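Local atomic coordinates of putative glutathionylspermidine synthase (Methylobacillus flagellatus, PDB entry 3N6X), a protein that is of unproven function but is probably an ATP-dependent ligase of the circularly permuted ATP-grasp type, possibly a glutathionylspermidine synthase. Residues P22-Y27 / P76-A81; E186-Y191 / D468-K473; P192-E197 / L441-L446. All coordinates share one frame; numbering follows the deposited sequence. Where two conformers were deposited one is given.

Contact 1. Residues P22-Y27 / P76-A81; sequences PIYAEY and PRILSA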
loop_
_atom_site.group_PDB
_atom_site.type_symbol
_atom_site.label_atom_id
_atom_site.label_comp_id
_atom_site.label_asym_id
_atom_site.label_seq_id
_atom_site.Cartn_x
_atom_site.Cartn_y
_atom_site.Cartn_z
ATOM N N PRO A 22 -12.909 17.402 -18.313
ATOM C CA PRO A 22 -14.153 17.793 -17.616
ATOM C C PRO A 22 -14.116 17.718 -16.084
ATOM O O PRO A 22 -14.623 18.627 -15.420
ATOM C CB PRO A 22 -15.198 16.848 -18.204
ATOM C CG PRO A 22 -14.710 16.568 -19.580
ATOM C CD PRO A 22 -13.196 16.649 -19.553
ATOM N N ILE A 23 -13.478 16.662 -15.525
ATOM C CA ILE A 23 -13.400 16.438 -14.078
ATOM C C ILE A 23 -12.701 17.565 -13.308
ATOM O O ILE A 23 -13.039 17.812 -12.154
ATOM C CB ILE A 23 -12.818 15.026 -13.740
ATOM C CG1 ILE A 23 -13.183 14.610 -12.301
ATOM C CG2 ILE A 23 -11.296 14.950 -14.002
ATOM C CD1 ILE A 23 -13.215 13.233 -12.074
ATOM N N TYR A 24 -11.742 18.246 -13.943
ATOM C CA TYR A 24 -10.979 19.318 -13.304
ATOM C C TYR A 24 -11.493 20.747 -13.640
ATOM O O TYR A 24 -10.898 21.726 -13.180
ATOM C CB TYR A 24 -9.507 19.192 -13.675
ATOM C CG TYR A 24 -8.709 18.318 -12.738
ATOM C CD1 TYR A 24 -8.153 18.836 -11.571
ATOM C CD2 TYR A 24 -8.464 16.978 -13.040
ATOM C CE1 TYR A 24 -7.380 18.045 -10.722
ATOM C CE2 TYR A 24 -7.696 16.175 -12.195
ATOM C CZ TYR A 24 -7.165 16.711 -11.031
ATOM O OH TYR A 24 -6.407 15.931 -10.200
ATOM N N ALA A 25 -12.575 20.862 -14.452
ATOM C CA ALA A 25 -13.132 22.165 -14.878
ATOM C C ALA A 25 -13.524 23.029 -13.675
ATOM O O ALA A 25 -13.080 24.182 -13.570
ATOM C CB ALA A 25 -14.339 21.951 -15.790
ATOM N N GLU A 26 -14.298 22.442 -12.730
ATOM C CA GLU A 26 -14.735 23.117 -11.514
ATOM C C GLU A 26 -13.555 23.561 -10.637
ATOM O O GLU A 26 -13.625 24.630 -10.018
ATOM C CB GLU A 26 -15.712 22.238 -10.729
ATOM C CG GLU A 26 -16.536 22.999 -9.710
ATOM C CD GLU A 26 -17.520 23.998 -10.287
ATOM O OE1 GLU A 26 -18.380 23.583 -11.096
ATOM O OE2 GLU A 26 -17.446 25.191 -9.915
ATOM N N TYR A 27 -12.465 22.766 -10.603
ATOM C CA TYR A 27 -11.277 23.132 -9.823
ATOM C C TYR A 27 -10.567 24.317 -10.472
ATOM O O TYR A 27 -10.097 25.208 -9.766
ATOM C CB TYR A 27 -10.312 21.933 -9.649
ATOM C CG TYR A 27 -9.101 22.265 -8.799
ATOM C CD1 TYR A 27 -9.161 22.198 -7.411
ATOM C CD2 TYR A 27 -7.910 22.702 -9.381
ATOM C CE1 TYR A 27 -8.065 22.546 -6.622
ATOM C CE2 TYR A 27 -6.811 23.064 -8.600
ATOM C CZ TYR A 27 -6.892 22.976 -7.220
ATOM O OH TYR A 27 -5.817 23.328 -6.431
ATOM N N PRO A 76 -5.751 18.420 -5.596
ATOM C CA PRO A 76 -6.146 17.027 -5.369
ATOM C C PRO A 76 -6.032 16.161 -6.614
ATOM O O PRO A 76 -6.089 16.659 -7.746
ATOM C CB PRO A 76 -7.601 17.146 -4.911
ATOM C CG PRO A 76 -8.092 18.396 -5.559
ATOM C CD PRO A 76 -6.918 19.329 -5.567
ATOM N N ARG A 77 -5.894 14.858 -6.399
ATOM C CA ARG A 77 -5.926 13.872 -7.458
ATOM C C ARG A 77 -7.394 13.450 -7.550
ATOM O O ARG A 77 -7.904 12.816 -6.630
ATOM C CB ARG A 77 -5.008 12.682 -7.083
ATOM C CG ARG A 77 -5.092 11.504 -8.015
ATOM C CD ARG A 77 -4.185 11.684 -9.206
ATOM N NE ARG A 77 -4.278 10.561 -10.131
ATOM C CZ ARG A 77 -3.591 9.429 -10.001
ATOM N NH1 ARG A 77 -2.782 9.249 -8.961
ATOM N NH2 ARG A 77 -3.726 8.458 -10.896
ATOM N N ILE A 78 -8.114 13.935 -8.567
ATOM C CA ILE A 78 -9.561 13.668 -8.676
ATOM C C ILE A 78 -9.842 12.492 -9.586
ATOM O O ILE A 78 -9.326 12.445 -10.691
ATOM C CB ILE A 78 -10.380 14.942 -9.089
ATOM C CG1 ILE A 78 -9.908 16.199 -8.310
ATOM C CG2 ILE A 78 -11.886 14.708 -8.899
ATOM C CD1 ILE A 78 -10.479 17.533 -8.821
ATOM N N LEU A 79 -10.676 11.541 -9.117
ATOM C CA LEU A 79 -11.091 10.370 -9.893
ATOM C C LEU A 79 -12.599 10.334 -9.958
ATOM O O LEU A 79 -13.255 10.600 -8.959
ATOM C CB LEU A 79 -10.555 9.061 -9.256
ATOM C CG LEU A 79 -9.019 8.962 -9.068
ATOM C CD1 LEU A 79 -8.659 7.831 -8.121
ATOM C CD2 LEU A 79 -8.299 8.785 -10.404
ATOM N N SER A 80 -13.161 10.034 -11.136
ATOM C CA SER A 80 -14.615 9.974 -11.304
ATOM C C SER A 80 -15.195 8.730 -10.665
ATOM O O SER A 80 -14.468 7.764 -10.407
ATOM C CB SER A 80 -14.992 10.036 -12.787
ATOM O OG SER A 80 -14.641 8.849 -13.483
ATOM N N ALA A 81 -16.508 8.728 -10.448
ATOM C CA ALA A 81 -17.209 7.583 -9.891
ATOM C C ALA A 81 -17.024 6.335 -10.752
ATOM O O ALA A 81 -16.924 5.239 -10.209
ATOM C CB ALA A 81 -18.692 7.897 -9.739
#

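Contact 2. Residues E186-Y191 / D468-K473; sequences ELFRRY and DTWILK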
loop_
_atom_site.group_PDB
_atom_site.type_symbol
_atom_site.label_atom_id
_atom_site.label_comp_id
_atom_site.label_asym_id
_atom_site.label_seq_id
_atom_site.Cartn_x
_atom_site.Cartn_y
_atom_site.Cartn_z
ATOM N N GLU A 186 -15.068 25.519 0.808
ATOM C CA GLU A 186 -15.846 25.919 -0.374
ATOM C C GLU A 186 -15.625 24.989 -1.594
ATOM O O GLU A 186 -16.535 24.810 -2.404
ATOM C CB GLU A 186 -15.590 27.403 -0.725
ATOM C CG GLU A 186 -14.207 27.701 -1.304
ATOM C CD GLU A 186 -13.055 27.871 -0.323
ATOM O OE1 GLU A 186 -13.256 27.654 0.896
ATOM O OE2 GLU A 186 -11.946 28.224 -0.781
ATOM N N LEU A 187 -14.428 24.372 -1.692
ATOM C CA LEU A 187 -14.067 23.447 -2.774
ATOM C C LEU A 187 -14.872 22.144 -2.664
ATOM O O LEU A 187 -15.281 21.577 -3.678
ATOM C CB LEU A 187 -12.560 23.160 -2.702
ATOM C CG LEU A 187 -11.809 22.861 -3.994
ATOM C CD1 LEU A 187 -12.429 23.539 -5.188
ATOM C CD2 LEU A 187 -10.350 23.233 -3.851
ATOM N N PHE A 188 -15.148 21.711 -1.438
ATOM C CA PHE A 188 -15.928 20.506 -1.173
ATOM C C PHE A 188 -17.420 20.719 -1.440
ATOM O O PHE A 188 -18.182 19.746 -1.525
ATOM C CB PHE A 188 -15.663 19.988 0.251
ATOM C CG PHE A 188 -14.300 19.351 0.381
ATOM C CD1 PHE A 188 -13.164 20.133 0.594
ATOM C CD2 PHE A 188 -14.135 17.979 0.219
ATOM C CE1 PHE A 188 -11.897 19.547 0.680
ATOM C CE2 PHE A 188 -12.868 17.394 0.309
ATOM C CZ PHE A 188 -11.759 18.177 0.550
ATOM N N ARG A 189 -17.836 21.992 -1.592
ATOM C CA ARG A 189 -19.215 22.334 -1.931
ATOM C C ARG A 189 -19.393 22.161 -3.450
ATOM O O ARG A 189 -20.448 21.716 -3.900
ATOM C CB ARG A 189 -19.529 23.785 -1.495
ATOM C CG ARG A 189 -21.007 24.191 -1.617
ATOM C CD ARG A 189 -21.225 25.658 -1.232
ATOM N NE ARG A 189 -20.446 26.561 -2.083
ATOM C CZ ARG A 189 -19.573 27.452 -1.626
ATOM N NH1 ARG A 189 -19.405 27.619 -0.320
ATOM N NH2 ARG A 189 -18.880 28.205 -2.472
ATOM N N ARG A 190 -18.329 22.477 -4.232
ATOM C CA ARG A 190 -18.315 22.394 -5.704
ATOM C C ARG A 190 -18.141 20.974 -6.255
ATOM O O ARG A 190 -18.529 20.724 -7.394
ATOM C CB ARG A 190 -17.247 23.324 -6.291
ATOM C CG ARG A 190 -17.406 24.786 -5.858
ATOM C CD ARG A 190 -16.216 25.633 -6.253
ATOM N NE ARG A 190 -16.366 26.152 -7.611
ATOM C CZ ARG A 190 -16.182 27.422 -7.947
ATOM N NH1 ARG A 190 -15.821 28.313 -7.031
ATOM N NH2 ARG A 190 -16.350 27.812 -9.201
ATOM N N TYR A 191 -17.531 20.049 -5.465
ATOM C CA TYR A 191 -17.329 18.654 -5.883
ATOM C C TYR A 191 -18.057 17.671 -4.958
ATOM O O TYR A 191 -17.981 17.808 -3.728
ATOM C CB TYR A 191 -15.844 18.302 -5.914
ATOM C CG TYR A 191 -15.119 18.762 -7.154
ATOM C CD1 TYR A 191 -15.045 17.951 -8.283
ATOM C CD2 TYR A 191 -14.413 19.963 -7.166
ATOM C CE1 TYR A 191 -14.341 18.350 -9.414
ATOM C CE2 TYR A 191 -13.689 20.365 -8.287
ATOM C CZ TYR A 191 -13.657 19.555 -9.411
ATOM O OH TYR A 191 -12.945 19.946 -10.519
ATOM N N ASP A 468 -4.155 14.879 -1.670
ATOM C CA ASP A 468 -5.431 14.299 -1.267
ATOM C C ASP A 468 -6.006 13.633 -2.515
ATOM O O ASP A 468 -5.807 14.143 -3.616
ATOM C CB ASP A 468 -6.383 15.413 -0.777
ATOM C CG ASP A 468 -7.718 14.941 -0.216
ATOM O OD1 ASP A 468 -7.894 13.708 -0.044
ATOM O OD2 ASP A 468 -8.580 15.800 0.060
ATOM N N THR A 469 -6.669 12.484 -2.363
ATOM C CA THR A 469 -7.305 11.799 -3.497
ATOM C C THR A 469 -8.804 11.898 -3.346
ATOM O O THR A 469 -9.368 11.417 -2.350
ATOM C CB THR A 469 -6.835 10.321 -3.610
ATOM O OG1 THR A 469 -5.417 10.278 -3.622
ATOM C CG2 THR A 469 -7.386 9.620 -4.857
ATOM N N TRP A 470 -9.457 12.522 -4.329
ATOM C CA TRP A 470 -10.902 12.700 -4.321
ATOM C C TRP A 470 -11.581 11.669 -5.196
ATOM O O TRP A 470 -11.269 11.567 -6.381
ATOM C CB TRP A 470 -11.269 14.097 -4.830
ATOM C CG TRP A 470 -10.888 15.237 -3.928
ATOM C CD1 TRP A 470 -10.267 15.167 -2.713
ATOM C CD2 TRP A 470 -11.142 16.625 -4.170
ATOM N NE1 TRP A 470 -10.088 16.430 -2.198
ATOM C CE2 TRP A 470 -10.618 17.346 -3.073
ATOM C CE3 TRP A 470 -11.762 17.336 -5.220
ATOM C CZ2 TRP A 470 -10.715 18.740 -2.981
ATOM C CZ3 TRP A 470 -11.835 18.717 -5.138
ATOM C CH2 TRP A 470 -11.324 19.405 -4.027
ATOM N N ILE A 471 -12.516 10.908 -4.625
ATOM C CA ILE A 471 -13.340 9.994 -5.398
ATOM C C ILE A 471 -14.724 10.606 -5.447
ATOM O O ILE A 471 -15.323 10.872 -4.396
ATOM C CB ILE A 471 -13.321 8.522 -4.847
ATOM C CG1 ILE A 471 -12.025 7.774 -5.289
ATOM C CG2 ILE A 471 -14.540 7.736 -5.342
ATOM C CD1 ILE A 471 -10.729 8.156 -4.616
ATOM N N LEU A 472 -15.188 10.945 -6.653
ATOM C CA LEU A 472 -16.497 11.578 -6.833
ATOM C C LEU A 472 -17.628 10.590 -6.668
ATOM O O LEU A 472 -17.500 9.437 -7.084
ATOM C CB LEU A 472 -16.584 12.310 -8.182
ATOM C CG LEU A 472 -15.524 13.404 -8.420
ATOM C CD1 LEU A 472 -15.921 14.287 -9.582
ATOM C CD2 LEU A 472 -15.275 14.261 -7.130
ATOM N N LYS A 473 -18.713 11.017 -5.985
ATOM C CA LYS A 473 -19.876 10.160 -5.687
ATOM C C LYS A 473 -20.696 9.781 -6.927
ATOM O O LYS A 473 -20.838 10.580 -7.845
ATOM C CB LYS A 473 -20.767 10.798 -4.616
ATOM C CG LYS A 473 -20.185 10.702 -3.216
ATOM C CD LYS A 473 -21.121 11.296 -2.176
ATOM C CE LYS A 473 -20.657 12.647 -1.697
ATOM N NZ LYS A 473 -21.590 13.226 -0.702
#

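Contact 3. Residues P192-E197 / L441-L446; sequences PVAPVE and LVPGAL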
loop_
_atom_site.group_PDB
_atom_site.type_symbol
_atom_site.label_atom_id
_atom_site.label_comp_id
_atom_site.label_asym_id
_atom_site.label_seq_id
_atom_site.Cartn_x
_atom_site.Cartn_y
_atom_site.Cartn_z
ATOM N N PRO A 192 -18.706 16.617 -5.530
ATOM C CA PRO A 192 -19.339 15.596 -4.674
ATOM C C PRO A 192 -18.301 14.553 -4.206
ATOM O O PRO A 192 -18.289 13.415 -4.695
ATOM C CB PRO A 192 -20.402 14.985 -5.596
ATOM C CG PRO A 192 -19.841 15.134 -6.976
ATOM C CD PRO A 192 -18.850 16.287 -6.968
ATOM N N VAL A 193 -17.411 14.954 -3.267
ATOM C CA VAL A 193 -16.320 14.102 -2.784
ATOM C C VAL A 193 -16.810 13.060 -1.779
ATOM O O VAL A 193 -17.438 13.417 -0.783
ATOM C CB VAL A 193 -15.120 14.938 -2.240
ATOM C CG1 VAL A 193 -13.943 14.034 -1.845
ATOM C CG2 VAL A 193 -14.679 15.987 -3.255
ATOM N N ALA A 194 -16.535 11.760 -2.052
ATOM C CA ALA A 194 -16.909 10.672 -1.138
ATOM C C ALA A 194 -16.049 10.735 0.139
ATOM O O ALA A 194 -14.866 11.066 0.060
ATOM C CB ALA A 194 -16.733 9.326 -1.820
ATOM N N PRO A 195 -16.645 10.495 1.336
ATOM C CA PRO A 195 -15.857 10.593 2.581
ATOM C C PRO A 195 -14.927 9.397 2.812
ATOM O O PRO A 195 -15.139 8.332 2.236
ATOM C CB PRO A 195 -16.932 10.685 3.658
ATOM C CG PRO A 195 -18.075 9.912 3.106
ATOM C CD PRO A 195 -18.056 10.132 1.615
ATOM N N VAL A 196 -13.906 9.571 3.687
ATOM C CA VAL A 196 -12.906 8.527 3.976
ATOM C C VAL A 196 -12.759 8.240 5.467
ATOM O O VAL A 196 -12.204 7.196 5.836
ATOM C CB VAL A 196 -11.515 8.859 3.346
ATOM C CG1 VAL A 196 -11.552 8.750 1.827
ATOM C CG2 VAL A 196 -11.016 10.233 3.787
ATOM N N GLU A 197 -13.204 9.178 6.332
ATOM C CA GLU A 197 -12.955 9.098 7.783
ATOM C C GLU A 197 -13.595 7.938 8.543
ATOM O O GLU A 197 -13.263 7.718 9.712
ATOM C CB GLU A 197 -13.146 10.451 8.480
ATOM C CG GLU A 197 -14.574 10.968 8.502
ATOM C CD GLU A 197 -14.705 12.311 9.194
ATOM O OE1 GLU A 197 -14.511 12.366 10.431
ATOM O OE2 GLU A 197 -14.938 13.321 8.491
ATOM N N LEU A 441 -13.483 -1.440 -0.365
ATOM C CA LEU A 441 -12.542 -0.342 -0.358
ATOM C C LEU A 441 -13.277 0.874 0.122
ATOM O O LEU A 441 -14.373 1.155 -0.365
ATOM C CB LEU A 441 -12.037 -0.049 -1.781
ATOM C CG LEU A 441 -10.929 -0.896 -2.307
ATOM C CD1 LEU A 441 -11.470 -2.003 -3.149
ATOM C CD2 LEU A 441 -9.996 -0.080 -3.148
ATOM N N VAL A 442 -12.667 1.641 1.018
ATOM C CA VAL A 442 -13.185 2.952 1.387
ATOM C C VAL A 442 -12.827 3.861 0.178
ATOM O O VAL A 442 -11.770 3.659 -0.413
ATOM C CB VAL A 442 -12.552 3.442 2.735
ATOM C CG1 VAL A 442 -12.639 4.956 2.888
ATOM C CG2 VAL A 442 -13.194 2.737 3.925
ATOM N N PRO A 443 -13.735 4.754 -0.300
ATOM C CA PRO A 443 -13.416 5.542 -1.512
ATOM C C PRO A 443 -12.342 6.615 -1.293
ATOM O O PRO A 443 -12.612 7.824 -1.342
ATOM C CB PRO A 443 -14.768 6.131 -1.917
ATOM C CG PRO A 443 -15.523 6.216 -0.647
ATOM C CD PRO A 443 -15.085 5.067 0.209
ATOM N N GLY A 444 -11.122 6.154 -1.112
ATOM C CA GLY A 444 -9.965 7.010 -0.926
ATOM C C GLY A 444 -8.683 6.263 -1.171
ATOM O O GLY A 444 -8.684 5.034 -1.268
ATOM N N ALA A 445 -7.576 6.993 -1.238
ATOM C CA ALA A 445 -6.267 6.411 -1.487
ATOM C C ALA A 445 -5.167 7.374 -1.081
ATOM O O ALA A 445 -5.377 8.594 -1.056
ATOM C CB ALA A 445 -6.119 6.068 -2.974
ATOM N N LEU A 446 -3.977 6.837 -0.800
ATOM C CA LEU A 446 -2.824 7.669 -0.571
ATOM C C LEU A 446 -2.239 8.007 -1.941
ATOM O O LEU A 446 -1.984 7.114 -2.726
ATOM C CB LEU A 446 -1.775 6.936 0.300
ATOM C CG LEU A 446 -0.382 7.611 0.395
ATOM C CD1 LEU A 446 -0.475 9.005 1.028
ATOM C CD2 LEU A 446 0.586 6.750 1.159
HETATM O O HOH W 1 -12.741 10.581 -1.624
#

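Contact 1. Residues P22-Y27 / P76-A81
Tyr24 meets the short strand 77-79 with its phenol oxygen, which is held by two backbone groups at once. Tyr24 OH gives its proton to Pro76 O at 2.6 Å, in the carbonyl plane and on a lone pair, and it accepts from Ile78 N at 3.1 Å with an N-H...O angle of 161°. The two bonds skip over Arg77, so the hydroxyl pairs with the strand much as a neighbouring backbone would, and a buried polar atom is satisfied twice. Ile78 CD1 lies over one face of the Tyr24 ring, offset toward the rim and 4.0 Å from the centroid, a CH-pi contact to the same ring whose oxygen is tied down. The other branch of Ile78, CG2, slides past Ile23 in the opposite direction. Ile23 has CG1 anti to the backbone N (chi1 -160°), which sets Ile23 CG1 3.6 Å from Ile78 CG2. Beyond it, Ile23 CD1 ends against the backbone, 3.3 Å from Ser80 N. At the other end Tyr27 and Pro76 reach tip to tip, Tyr27 CE1 lying 3.6 Å from Pro76 CD.

Further out, Tyr191 OH is hydrogen-bonded to Ile23 O and Tyr27 N, which ties the start of helix 25-33 to the residue after helix 185-190, while Arg77 turns to the other side of the strand and forms a salt bridge with Glu12. Ser80 is the N-cap residue of helix 81-105. The turn leading into helix 25-33, with Tyr27 of its first turn, thus packs against strand 77-79, which pairs in parallel with strand 464-471 in the large mixed beta-sheet of this ATP-grasp-family protein, covered here by the N-terminal segment.

Contact 2. Residues E186-Y191 / D468-K473
Asp468 OD2, which lies at the edge of the Phe188 ring, near its plane and 4.0 Å from Phe188 CZ, is gripped by two donors: the indole Trp470 NE1 at 2.8 Å and, from helix 170-183, Arg177 NE in a salt bridge. The indole bond is bent, with an N-H...O angle of 140°. Its acceptor lies almost in the indole plane, but the N-H meets OD2 from well above the carboxylate plane. This grip within segment 468-473 would limit rotation of the indole, which is the surface that helix 185-190 packs on.

Three side chains of the helix and its end meet the indole along its outer side. Leu187 comes in at the rim, close to the indole plane, with CG 3.5 Å from Trp470 CH2. Phe188 crosses obliquely beside the nitrogen end, CZ reaching Trp470 CZ2 at 3.7 Å, with the planes inclined at 55°. Tyr191, the first residue to leave helical geometry, takes Trp470 CE3 over one face of its ring, offset toward the rim. Tyr191 CD2 in turn sits at the indole edge, 3.5 Å from Trp470 CZ3, and the planes are inclined at 59°. Leu472 extends the apolar surface, its CD2 lying 3.9 Å from Tyr191 CD1.

The phenol oxygen of Tyr191 is bonded to Ile23 of contact 1. Phe188, Tyr191 and Trp470 make an aromatic cluster, filling the interface between helix 185-190 and strand 464-471 of the mixed beta-sheet.

Contact 3. Residues P192-E197 / L441-L446
Ala194 CB points at the ring of Pro443 and touches its CG at 3.5 Å, a methyl set against the outer corner of the pyrrolidine. Pro443 CG also lies 3.6 Å from Pro195 O, so the tip of the ring meets a methyl and a carbonyl of the same segment. Val196 sends CG1 to the backbone rather than to a side chain: with CG1 anti to the carbonyl carbon (chi1 -70°), it rests 3.6 Å from Gly444 CA and 3.5 Å from Pro443 O. Pro443 is the centre of an inverse gamma turn, closed by Gly444 N to Val442 O at 2.7 Å, in the connection between strands 439-441 and 446-450 of the mixed sheet. Val442 CG1 lies 3.7 Å from Val196 O, beside the same loop. One water spans the two segments, donating to Ala194 O and to Pro443 O, each at 2.8 Å. Ala194 O also accepts from Arg177 of helix 170-183, whose side chain touches Val196 as well, while Trp84 of helix 81-105 packs on Pro443.

Overall arrangement
All three contacts lie on the same side of the chain's centre and are mostly buried. Contacts 1 and 2 use neighbouring parallel strands, 77-79 and 464-471, packed by the turn into helix 25-33 and by the end of helix 185-190, and they touch directly through Tyr191 with Ile23 and through the Glu26–Arg190 salt bridge. Contact 1 combines a phenol-to-backbone grip with aliphatic packing, whereas contact 2 is largely aromatic, with two leucines. Contact 3 joins two loops and depends on small residues, prolines and one bridging water, with Pro195 exposed. Segment 192-197 directly continues 186-191, and backbone bonds from Pro192 and Ala194 to Lys473 and Ile471 tie contact 3 to contact 2.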